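Local coordinates for protein methyltransferase (Pyrococcus horikoshii, PDB 1IXK) that probably transfers a methyl group from S-adenosyl-L-methionine to C5 of cytidine in RNA, probably tRNA, at residues Gln57-Val60 with Lys61-Lys65; Trp260-Asn264 with Phe265-Leu269; Thr280-Gly284 with Ile285-Glu289. One frame throughout, in Å; residues are numbered along the deposited sequence.

Interaction 1: residues Gln57-Val60 with Lys61-Lys65; sequences QDLV and KRLNK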
ATOM      1  N   GLN A  57      -2.629 -16.535 -17.108  1.00 25.70           N
ATOM      2  CA  GLN A  57      -3.286 -17.773 -17.511  1.00 29.05           C
ATOM      3  C   GLN A  57      -2.331 -18.966 -17.453  1.00 28.13           C
ATOM      4  O   GLN A  57      -2.687 -20.030 -16.944  1.00 27.71           O
ATOM      5  CB  GLN A  57      -3.842 -17.627 -18.930  1.00 32.58           C
ATOM      6  CG  GLN A  57      -5.077 -18.466 -19.204  1.00 38.69           C
ATOM      7  CD  GLN A  57      -5.357 -18.623 -20.688  1.00 40.93           C
ATOM      8  OE1 GLN A  57      -4.605 -19.285 -21.405  1.00 43.26           O
ATOM      9  NE2 GLN A  57      -6.437 -18.010 -21.157  1.00 42.69           N
ATOM     10  N   ASP A  58      -1.119 -18.787 -17.974  1.00 27.58           N
ATOM     11  CA  ASP A  58      -0.129 -19.859 -17.970  1.00 27.80           C
ATOM     12  C   ASP A  58       0.415 -20.193 -16.585  1.00 27.13           C
ATOM     13  O   ASP A  58       0.582 -21.367 -16.247  1.00 25.07           O
ATOM     14  CB  ASP A  58       1.044 -19.519 -18.897  1.00 30.62           C
ATOM     15  CG  ASP A  58       0.660 -19.560 -20.362  1.00 33.42           C
ATOM     16  OD1 ASP A  58      -0.187 -20.402 -20.728  1.00 35.64           O
ATOM     17  OD2 ASP A  58       1.209 -18.762 -21.152  1.00 35.60           O
ATOM     18  N   LEU A  59       0.703 -19.167 -15.789  1.00 24.75           N
ATOM     19  CA  LEU A  59       1.230 -19.384 -14.448  1.00 21.13           C
ATOM     20  C   LEU A  59       0.218 -20.140 -13.596  1.00 21.45           C
ATOM     21  O   LEU A  59       0.578 -21.066 -12.864  1.00 21.43           O
ATOM     22  CB  LEU A  59       1.581 -18.041 -13.791  1.00 21.86           C
ATOM     23  CG  LEU A  59       2.195 -18.047 -12.384  1.00 20.05           C
ATOM     24  CD1 LEU A  59       1.140 -18.422 -11.351  1.00 19.98           C
ATOM     25  CD2 LEU A  59       3.367 -19.013 -12.330  1.00 18.58           C
ATOM     26  N   VAL A  60      -1.047 -19.745 -13.691  1.00 20.64           N
ATOM     27  CA  VAL A  60      -2.103 -20.393 -12.922  1.00 21.86           C
ATOM     28  C   VAL A  60      -2.215 -21.879 -13.249  1.00 22.49           C
ATOM     29  O   VAL A  60      -2.380 -22.705 -12.354  1.00 19.08           O
ATOM     30  CB  VAL A  60      -3.469 -19.722 -13.172  1.00 23.33           C
ATOM     31  CG1 VAL A  60      -4.590 -20.584 -12.605  1.00 24.32           C
ATOM     32  CG2 VAL A  60      -3.488 -18.337 -12.522  1.00 23.41           C
ATOM     33  N   LYS A  61      -2.134 -22.217 -14.531  1.00 23.01           N
ATOM     34  CA  LYS A  61      -2.228 -23.616 -14.934  1.00 25.21           C
ATOM     35  C   LYS A  61      -1.057 -24.411 -14.365  1.00 24.20           C
ATOM     36  O   LYS A  61      -1.228 -25.535 -13.896  1.00 23.69           O
ATOM     37  CB  LYS A  61      -2.256 -23.728 -16.457  1.00 27.03           C
ATOM     38  CG  LYS A  61      -3.502 -23.120 -17.076  1.00 30.79           C
ATOM     39  CD  LYS A  61      -3.408 -23.080 -18.592  1.00 34.99           C
ATOM     40  CE  LYS A  61      -4.619 -22.388 -19.196  1.00 35.28           C
ATOM     41  NZ  LYS A  61      -4.448 -22.188 -20.659  1.00 39.06           N
ATOM     42  N   ARG A  62       0.131 -23.816 -14.389  1.00 23.49           N
ATOM     43  CA  ARG A  62       1.321 -24.477 -13.868  1.00 24.08           C
ATOM     44  C   ARG A  62       1.233 -24.765 -12.373  1.00 24.06           C
ATOM     45  O   ARG A  62       1.581 -25.858 -11.926  1.00 22.32           O
ATOM     46  CB  ARG A  62       2.565 -23.633 -14.150  1.00 26.14           C
ATOM     47  CG  ARG A  62       2.985 -23.614 -15.608  1.00 29.95           C
ATOM     48  CD  ARG A  62       4.234 -22.762 -15.825  1.00 31.98           C
ATOM     49  NE  ARG A  62       5.321 -23.123 -14.916  1.00 32.72           N
ATOM     50  CZ  ARG A  62       6.592 -22.777 -15.098  1.00 33.44           C
ATOM     51  NH1 ARG A  62       6.940 -22.061 -16.162  1.00 33.30           N
ATOM     52  NH2 ARG A  62       7.517 -23.141 -14.218  1.00 31.34           N
ATOM     53  N   LEU A  63       0.781 -23.782 -11.596  1.00 21.61           N
ATOM     54  CA  LEU A  63       0.661 -23.956 -10.151  1.00 20.90           C
ATOM     55  C   LEU A  63      -0.454 -24.925  -9.770  1.00 21.68           C
ATOM     56  O   LEU A  63      -0.288 -25.749  -8.874  1.00 20.99           O
ATOM     57  CB  LEU A  63       0.433 -22.601  -9.461  1.00 17.99           C
ATOM     58  CG  LEU A  63       1.673 -21.703  -9.369  1.00 19.04           C
ATOM     59  CD1 LEU A  63       1.377 -20.481  -8.495  1.00 17.46           C
ATOM     60  CD2 LEU A  63       2.824 -22.498  -8.761  1.00 18.41           C
ATOM     61  N   ASN A  64      -1.593 -24.816 -10.446  1.00 23.58           N
ATOM     62  CA  ASN A  64      -2.722 -25.694 -10.174  1.00 25.91           C
ATOM     63  C   ASN A  64      -2.297 -27.141 -10.409  1.00 27.58           C
ATOM     64  O   ASN A  64      -2.656 -28.036  -9.647  1.00 26.86           O
ATOM     65  CB  ASN A  64      -3.899 -25.354 -11.095  1.00 26.58           C
ATOM     66  CG  ASN A  64      -4.739 -24.192 -10.586  1.00 28.33           C
ATOM     67  OD1 ASN A  64      -5.580 -23.666 -11.315  1.00 28.74           O
ATOM     68  ND2 ASN A  64      -4.527 -23.794  -9.334  1.00 26.97           N
ATOM     69  N   LYS A  65      -1.524 -27.360 -11.466  1.00 28.50           N
ATOM     70  CA  LYS A  65      -1.053 -28.698 -11.806  1.00 31.15           C
ATOM     71  C   LYS A  65      -0.206 -29.299 -10.682  1.00 31.11           C
ATOM     72  O   LYS A  65      -0.168 -30.519 -10.508  1.00 31.08           O
ATOM     73  CB  LYS A  65      -0.222 -28.655 -13.087  1.00 32.37           C
ATOM     74  CG  LYS A  65       0.130 -30.026 -13.637  1.00 36.54           C
ATOM     75  CD  LYS A  65       1.566 -30.072 -14.143  1.00 39.66           C
ATOM     76  CE  LYS A  65       2.558 -29.934 -12.991  1.00 40.46           C
ATOM     77  NZ  LYS A  65       3.974 -30.012 -13.451  1.00 42.03           N
TER

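Interaction 2: residues Trp260-Asn264 with Phe265-Leu269; sequences WALDN and FDVEL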
ATOM      1  N   TRP A 260      -5.819  17.882   4.264  1.00 11.29           N
ATOM      2  CA  TRP A 260      -4.813  18.931   4.275  1.00 11.90           C
ATOM      3  C   TRP A 260      -4.306  19.170   2.855  1.00 11.83           C
ATOM      4  O   TRP A 260      -4.156  20.310   2.428  1.00 13.14           O
ATOM      5  CB  TRP A 260      -3.641  18.547   5.183  1.00 10.60           C
ATOM      6  CG  TRP A 260      -2.486  19.488   5.051  1.00 12.22           C
ATOM      7  CD1 TRP A 260      -2.439  20.797   5.453  1.00 12.78           C
ATOM      8  CD2 TRP A 260      -1.225  19.210   4.442  1.00 11.94           C
ATOM      9  NE1 TRP A 260      -1.221  21.350   5.128  1.00 12.69           N
ATOM     10  CE2 TRP A 260      -0.456  20.397   4.507  1.00 13.93           C
ATOM     11  CE3 TRP A 260      -0.665  18.072   3.844  1.00 14.05           C
ATOM     12  CZ2 TRP A 260       0.842  20.478   3.998  1.00 16.89           C
ATOM     13  CZ3 TRP A 260       0.628  18.152   3.337  1.00 17.78           C
ATOM     14  CH2 TRP A 260       1.366  19.349   3.418  1.00 17.77           C
ATOM     15  N   ALA A 261      -4.053  18.092   2.119  1.00 11.31           N
ATOM     16  CA  ALA A 261      -3.562  18.219   0.749  1.00 11.47           C
ATOM     17  C   ALA A 261      -4.580  18.931  -0.141  1.00 10.74           C
ATOM     18  O   ALA A 261      -4.216  19.778  -0.957  1.00 11.51           O
ATOM     19  CB  ALA A 261      -3.243  16.843   0.175  1.00 10.39           C
ATOM     20  N   LEU A 262      -5.852  18.580   0.014  1.00 12.71           N
ATOM     21  CA  LEU A 262      -6.909  19.200  -0.776  1.00 12.84           C
ATOM     22  C   LEU A 262      -7.000  20.693  -0.455  1.00 13.32           C
ATOM     23  O   LEU A 262      -7.268  21.505  -1.339  1.00 13.74           O
ATOM     24  CB  LEU A 262      -8.257  18.528  -0.488  1.00 11.92           C
ATOM     25  CG  LEU A 262      -8.460  17.081  -0.955  1.00 13.97           C
ATOM     26  CD1 LEU A 262      -9.741  16.527  -0.344  1.00 12.70           C
ATOM     27  CD2 LEU A 262      -8.522  17.030  -2.471  1.00 14.49           C
ATOM     28  N   ASP A 263      -6.773  21.051   0.806  1.00 12.98           N
ATOM     29  CA  ASP A 263      -6.838  22.458   1.230  1.00 15.40           C
ATOM     30  C   ASP A 263      -5.571  23.222   0.885  1.00 17.03           C
ATOM     31  O   ASP A 263      -5.605  24.426   0.621  1.00 17.08           O
ATOM     32  CB  ASP A 263      -7.008  22.586   2.752  1.00 16.93           C
ATOM     33  CG  ASP A 263      -8.280  21.961   3.273  1.00 19.55           C
ATOM     34  OD1 ASP A 263      -9.212  21.729   2.481  1.00 19.03           O
ATOM     35  OD2 ASP A 263      -8.344  21.722   4.500  1.00 18.86           O
ATOM     36  N   ASN A 264      -4.449  22.520   0.903  1.00 15.41           N
ATOM     37  CA  ASN A 264      -3.160  23.150   0.670  1.00 18.54           C
ATOM     38  C   ASN A 264      -2.627  23.182  -0.765  1.00 18.40           C
ATOM     39  O   ASN A 264      -1.871  24.088  -1.119  1.00 18.92           O
ATOM     40  CB  ASN A 264      -2.133  22.487   1.588  1.00 20.34           C
ATOM     41  CG  ASN A 264      -0.944  23.367   1.849  1.00 23.57           C
ATOM     42  OD1 ASN A 264      -1.072  24.429   2.458  1.00 21.87           O
ATOM     43  ND2 ASN A 264       0.228  22.937   1.382  1.00 21.75           N
ATOM     44  N   PHE A 265      -3.006  22.213  -1.593  1.00 17.66           N
ATOM     45  CA  PHE A 265      -2.507  22.184  -2.967  1.00 14.18           C
ATOM     46  C   PHE A 265      -3.610  22.194  -4.017  1.00 15.27           C
ATOM     47  O   PHE A 265      -4.783  22.037  -3.702  1.00 17.17           O
ATOM     48  CB  PHE A 265      -1.632  20.951  -3.188  1.00 16.58           C
ATOM     49  CG  PHE A 265      -0.552  20.781  -2.154  1.00 17.02           C
ATOM     50  CD1 PHE A 265      -0.747  19.951  -1.061  1.00 18.66           C
ATOM     51  CD2 PHE A 265       0.657  21.451  -2.283  1.00 19.06           C
ATOM     52  CE1 PHE A 265       0.252  19.786  -0.100  1.00 20.07           C
ATOM     53  CE2 PHE A 265       1.663  21.296  -1.331  1.00 20.70           C
ATOM     54  CZ  PHE A 265       1.458  20.458  -0.237  1.00 21.20           C
ATOM     55  N   ASP A 266      -3.213  22.362  -5.274  1.00 12.86           N
ATOM     56  CA  ASP A 266      -4.156  22.379  -6.384  1.00 16.11           C
ATOM     57  C   ASP A 266      -4.316  20.947  -6.896  1.00 14.94           C
ATOM     58  O   ASP A 266      -3.774  20.578  -7.941  1.00 11.89           O
ATOM     59  CB  ASP A 266      -3.632  23.298  -7.484  1.00 18.88           C
ATOM     60  CG  ASP A 266      -3.435  24.717  -6.997  1.00 22.90           C
ATOM     61  OD1 ASP A 266      -4.441  25.360  -6.635  1.00 24.65           O
ATOM     62  OD2 ASP A 266      -2.276  25.189  -6.959  1.00 27.64           O
ATOM     63  N   VAL A 267      -5.056  20.150  -6.133  1.00 13.78           N
ATOM     64  CA  VAL A 267      -5.294  18.750  -6.462  1.00 13.85           C
ATOM     65  C   VAL A 267      -6.756  18.360  -6.270  1.00 13.90           C
ATOM     66  O   VAL A 267      -7.530  19.086  -5.645  1.00 12.34           O
ATOM     67  CB  VAL A 267      -4.445  17.813  -5.572  1.00 11.96           C
ATOM     68  CG1 VAL A 267      -2.962  18.136  -5.736  1.00 12.02           C
ATOM     69  CG2 VAL A 267      -4.873  17.956  -4.110  1.00 14.39           C
ATOM     70  N   GLU A 268      -7.116  17.198  -6.806  1.00 10.60           N
ATOM     71  CA  GLU A 268      -8.468  16.676  -6.690  1.00 13.07           C
ATOM     72  C   GLU A 268      -8.335  15.160  -6.543  1.00 12.35           C
ATOM     73  O   GLU A 268      -7.353  14.574  -6.992  1.00 12.88           O
ATOM     74  CB  GLU A 268      -9.282  16.996  -7.946  1.00 12.85           C
ATOM     75  CG  GLU A 268      -8.805  16.262  -9.192  1.00 15.20           C
ATOM     76  CD  GLU A 268      -9.469  16.763 -10.464  1.00 15.93           C
ATOM     77  OE1 GLU A 268     -10.377  17.614 -10.373  1.00 15.97           O
ATOM     78  OE2 GLU A 268      -9.082  16.305 -11.557  1.00 18.84           O
ATOM     79  N   LEU A 269      -9.313  14.527  -5.911  1.00  9.63           N
ATOM     80  CA  LEU A 269      -9.261  13.082  -5.748  1.00 12.76           C
ATOM     81  C   LEU A 269     -10.004  12.391  -6.883  1.00 13.79           C
ATOM     82  O   LEU A 269     -10.997  12.916  -7.392  1.00 13.24           O
ATOM     83  CB  LEU A 269      -9.879  12.671  -4.410  1.00 11.29           C
ATOM     84  CG  LEU A 269      -9.207  13.180  -3.130  1.00 14.84           C
ATOM     85  CD1 LEU A 269      -9.910  12.577  -1.930  1.00 16.61           C
ATOM     86  CD2 LEU A 269      -7.729  12.813  -3.120  1.00 16.67           C
TER

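Interaction 3: residues Thr280-Gly284 with Ile285-Glu289; sequences TNPFG and IELSE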
ATOM      1  N   THR A 280     -15.472  10.423   6.499  1.00 14.50           N
ATOM      2  CA  THR A 280     -15.665  11.858   6.269  1.00 14.95           C
ATOM      3  C   THR A 280     -16.124  12.606   7.517  1.00 15.31           C
ATOM      4  O   THR A 280     -16.328  13.821   7.476  1.00 14.01           O
ATOM      5  CB  THR A 280     -16.682  12.141   5.138  1.00 16.09           C
ATOM      6  OG1 THR A 280     -17.952  11.588   5.487  1.00 17.94           O
ATOM      7  CG2 THR A 280     -16.205  11.542   3.828  1.00 22.81           C
ATOM      8  N   ASN A 281     -16.309  11.883   8.618  1.00 13.73           N
ATOM      9  CA  ASN A 281     -16.710  12.510   9.876  1.00 16.30           C
ATOM     10  C   ASN A 281     -15.998  11.828  11.044  1.00 14.26           C
ATOM     11  O   ASN A 281     -16.617  11.496  12.049  1.00 14.79           O
ATOM     12  CB  ASN A 281     -18.227  12.410  10.082  1.00 17.84           C
ATOM     13  CG  ASN A 281     -18.730  13.360  11.161  1.00 23.32           C
ATOM     14  OD1 ASN A 281     -19.704  13.073  11.858  1.00 26.95           O
ATOM     15  ND2 ASN A 281     -18.071  14.507  11.289  1.00 23.68           N
ATOM     16  N   PRO A 282     -14.680  11.610  10.927  1.00 13.39           N
ATOM     17  CA  PRO A 282     -13.953  10.957  12.022  1.00 15.03           C
ATOM     18  C   PRO A 282     -13.936  11.819  13.279  1.00 13.65           C
ATOM     19  O   PRO A 282     -13.524  12.972  13.234  1.00 13.39           O
ATOM     20  CB  PRO A 282     -12.560  10.758  11.438  1.00 13.64           C
ATOM     21  CG  PRO A 282     -12.407  11.974  10.559  1.00 13.93           C
ATOM     22  CD  PRO A 282     -13.752  12.031   9.860  1.00 15.65           C
ATOM     23  N   PHE A 283     -14.387  11.251  14.392  1.00 16.18           N
ATOM     24  CA  PHE A 283     -14.434  11.962  15.667  1.00 15.72           C
ATOM     25  C   PHE A 283     -15.367  13.173  15.604  1.00 19.16           C
ATOM     26  O   PHE A 283     -15.247  14.100  16.412  1.00 20.18           O
ATOM     27  CB  PHE A 283     -13.033  12.431  16.074  1.00 17.02           C
ATOM     28  CG  PHE A 283     -12.000  11.333  16.123  1.00 16.08           C
ATOM     29  CD1 PHE A 283     -12.200  10.195  16.903  1.00 16.30           C
ATOM     30  CD2 PHE A 283     -10.809  11.457  15.415  1.00 15.33           C
ATOM     31  CE1 PHE A 283     -11.221   9.202  16.978  1.00 16.39           C
ATOM     32  CE2 PHE A 283      -9.825  10.472  15.486  1.00 16.75           C
ATOM     33  CZ  PHE A 283     -10.032   9.343  16.268  1.00 15.35           C
ATOM     34  N   GLY A 284     -16.293  13.168  14.651  1.00 19.30           N
ATOM     35  CA  GLY A 284     -17.224  14.275  14.518  1.00 19.77           C
ATOM     36  C   GLY A 284     -16.654  15.447  13.739  1.00 20.76           C
ATOM     37  O   GLY A 284     -17.270  16.510  13.659  1.00 19.92           O
ATOM     38  N   ILE A 285     -15.466  15.257  13.173  1.00 17.43           N
ATOM     39  CA  ILE A 285     -14.812  16.296  12.390  1.00 18.77           C
ATOM     40  C   ILE A 285     -15.263  16.156  10.945  1.00 18.50           C
ATOM     41  O   ILE A 285     -14.897  15.194  10.275  1.00 17.48           O
ATOM     42  CB  ILE A 285     -13.275  16.144  12.433  1.00 18.83           C
ATOM     43  CG1 ILE A 285     -12.791  16.108  13.886  1.00 18.25           C
ATOM     44  CG2 ILE A 285     -12.621  17.273  11.654  1.00 18.38           C
ATOM     45  CD1 ILE A 285     -13.220  17.300  14.716  1.00 20.62           C
ATOM     46  N   GLU A 286     -16.048  17.115  10.466  1.00 18.93           N
ATOM     47  CA  GLU A 286     -16.549  17.074   9.095  1.00 20.19           C
ATOM     48  C   GLU A 286     -15.490  17.360   8.035  1.00 18.22           C
ATOM     49  O   GLU A 286     -14.937  18.459   7.964  1.00 17.51           O
ATOM     50  CB  GLU A 286     -17.722  18.049   8.922  1.00 25.57           C
ATOM     51  CG  GLU A 286     -19.102  17.424   9.147  1.00 35.17           C
ATOM     52  CD  GLU A 286     -19.630  17.594  10.563  1.00 39.70           C
ATOM     53  OE1 GLU A 286     -19.981  18.738  10.937  1.00 42.24           O
ATOM     54  OE2 GLU A 286     -19.699  16.586  11.301  1.00 42.06           O
ATOM     55  N   LEU A 287     -15.224  16.359   7.201  1.00 15.00           N
ATOM     56  CA  LEU A 287     -14.250  16.484   6.131  1.00 12.12           C
ATOM     57  C   LEU A 287     -14.982  16.622   4.802  1.00 12.96           C
ATOM     58  O   LEU A 287     -16.192  16.417   4.734  1.00 12.79           O
ATOM     59  CB  LEU A 287     -13.342  15.251   6.097  1.00 11.60           C
ATOM     60  CG  LEU A 287     -12.578  14.977   7.395  1.00 12.38           C
ATOM     61  CD1 LEU A 287     -11.643  13.777   7.206  1.00 12.51           C
ATOM     62  CD2 LEU A 287     -11.781  16.219   7.785  1.00 12.14           C
ATOM     63  N   SER A 288     -14.247  16.966   3.753  1.00 12.22           N
ATOM     64  CA  SER A 288     -14.839  17.132   2.430  1.00 16.62           C
ATOM     65  C   SER A 288     -15.458  15.825   1.942  1.00 15.64           C
ATOM     66  O   SER A 288     -14.874  14.754   2.110  1.00 14.65           O
ATOM     67  CB  SER A 288     -13.777  17.589   1.433  1.00 16.79           C
ATOM     68  OG  SER A 288     -13.163  18.793   1.865  1.00 25.78           O
ATOM     69  N   GLU A 289     -16.641  15.920   1.344  1.00 14.99           N
ATOM     70  CA  GLU A 289     -17.325  14.747   0.812  1.00 14.37           C
ATOM     71  C   GLU A 289     -16.413  14.084  -0.219  1.00 12.51           C
ATOM     72  O   GLU A 289     -16.480  12.877  -0.436  1.00 11.76           O
ATOM     73  CB  GLU A 289     -18.650  15.164   0.158  1.00 17.00           C
ATOM     74  CG  GLU A 289     -19.412  14.047  -0.556  1.00 18.83           C
ATOM     75  CD  GLU A 289     -20.059  13.036   0.383  1.00 22.70           C
ATOM     76  OE1 GLU A 289     -20.005  13.222   1.615  1.00 22.83           O
ATOM     77  OE2 GLU A 289     -20.635  12.047  -0.121  1.00 25.92           O
TER
HETATM   78  O   HOH W   1     -17.345  19.532  12.348  1.00 34.63           O

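Interaction 1: residues Gln57-Val60 with Lys61-Lys65
Asp-58, Leu-59 and Val-60 accept backbone hydrogen bonds from Arg-62, Leu-63 and Asn-64 in the i to i+4 pattern of one unbroken helix, with Leu-63 N 3.0 Å from Leu-59 O, whereas the bond from Lys-61 N to Gln-57 O is weak. On the exposed flank, Gln-57 and Lys-61 run alongside each other as extended chains. CG of Lys-61 stays beside its own backbone N (chi1 -66°), which lays the aliphatic chain back along the preceding turn and puts CG 3.2 Å from Gln-57 O. Lys-61 NZ then donates to Gln-57 OE1 at 3.0 Å, coming from 54° out of the amide carbonyl plane. Asp-58 OD1, 4.6 Å from Lys-61 NZ, may add a mild attraction. On the buried flank, the two leucines meet through one branch each, Leu-59 CD1 lying 3.5 Å from Leu-63 CD1. Val-60 and Asn-64 extend side by side between these flanks, with Val-60 CG1 3.5 Å from Asn-64 OD1; ND2 of that amide is tied to Phe-68 O. Arg-62 NH2 forms a salt bridge with Glu-94 OE2 of helix 93-96. Leu-59 and Leu-63 rest on Phe-47 of strand 46-49, and Val-60, Leu-63 and Asn-64 on Phe-70 of strand 69-73, so the helix packs against the four-stranded antiparallel sheet of the N-terminal, ferredoxin-like region.

Interaction 2: residues Trp260-Asn264 with Phe265-Leu269
Phe-265 drives the edge of its ring into the face of the Trp-260 indole, a T-shaped pair whose planes stand 84° apart and whose six-membered ring centroids are separated by 5.3 Å. The point of the wedge is Phe-265 CE1, 3.7 Å from Trp-260 CH2. Asn-264 closes over one face of the phenyl ring: its CB makes a CH-pi contact 4.2 Å from the ring centroid of Phe-265, and its ND2 hangs above the rim of the same ring, 3.2 Å from Phe-265 CZ. The amide plane is turned 89° to the ring, so it meets the phenyl end-on instead of stacking flat on it. The same Asn-264 CB also lies over a face of the indole, filling the corner between the two aromatic rings.

The backbone bond from Phe-265 N to Ala-261 O, 2.8 Å long, ends the helix, and an inverse gamma turn centred on Asp-266 sends the chain back: the N-to-C directions of 260-264 and 267-269 are 142° apart, roughly antiparallel. Strand 307-314 runs antiparallel between 240-246 and 267-270, the reversed strand of the class I methyltransferase sheet.

From the last turn of the helix, Leu-262 is the bump that meets the strand. Its CD2 settles between Val-267 CG2, 4.1 Å away, and Leu-269 CG at 4.0 Å, with the Leu-262 and Leu-269 side chains crossing at about a right angle. CG2 of Val-267, placed between its own backbone N and carbonyl carbon, nudges up to Ala-261 O. Helix 215-235 packs here through Met-226 on Trp-260, Leu-229 on Ala-261 and Leu-233 on Phe-265.

Interaction 3: residues Thr280-Gly284 with Ile285-Glu289
Leu-287 N donates to Thr-280 O over 2.8 Å in a nearly straight bond (171° at the hydrogen), joining the two arms of the bend. Nearer its tip, Ile-285 N binds Pro-282 O at 3.0 Å, the donor standing above the carbonyl plane. Asn-281 CA adds a CA-H...O contact to Ile-285 O at 3.3 Å. Among the side chains, Pro-282 CD meets Leu-287 CD1 at 3.8 Å, the two groups crossing at about a right angle. A bend at chi2 of Glu-286 (94°) turns its carboxylate alongside the amide of Asn-281, with the two planes 45° apart. One water bridges the same acid to the tip, donating to Gly-284 O and, weakly, to Glu-286 OE1.

Two overlapping turns set these groups in place: a type II turn over 281-284, closed by Gly-284 N on Asn-281 O, and a type I' turn over 282-285. Outside them, Pro-282 and Phe-283 press on Leu-27 of helix 18-28, and Ser-288 N is held by Gln-259 OE1 of helix 255-264. The chemistry implies a loop held mainly by backbone hydrogen bonds, with Pro-282 and Leu-287 both packing on helix 255-264 and one water bridging Gly-284 and Glu-286.

Overall arrangement
Interaction 1 comes first along the chain, within the N-terminal, ferredoxin-like region, while interactions 2 and 3 follow in that order inside the RsmB/F methyltransferase region. The centre of interaction 1 lies about 44 Å from that of interaction 2 and about 46 Å from that of interaction 3, across the centre of the chain. Interactions 2 and 3 are neighbours, their centres about 16 Å apart and their nearest atoms about 5 Å, without touching. Helix 255-264 relates them: its end forms part of 260-269, and residues earlier along it receive loop 280-289. None of the three forms part of the predicted cofactor or nucleophile sites; they join helices, strands and a loop at the periphery.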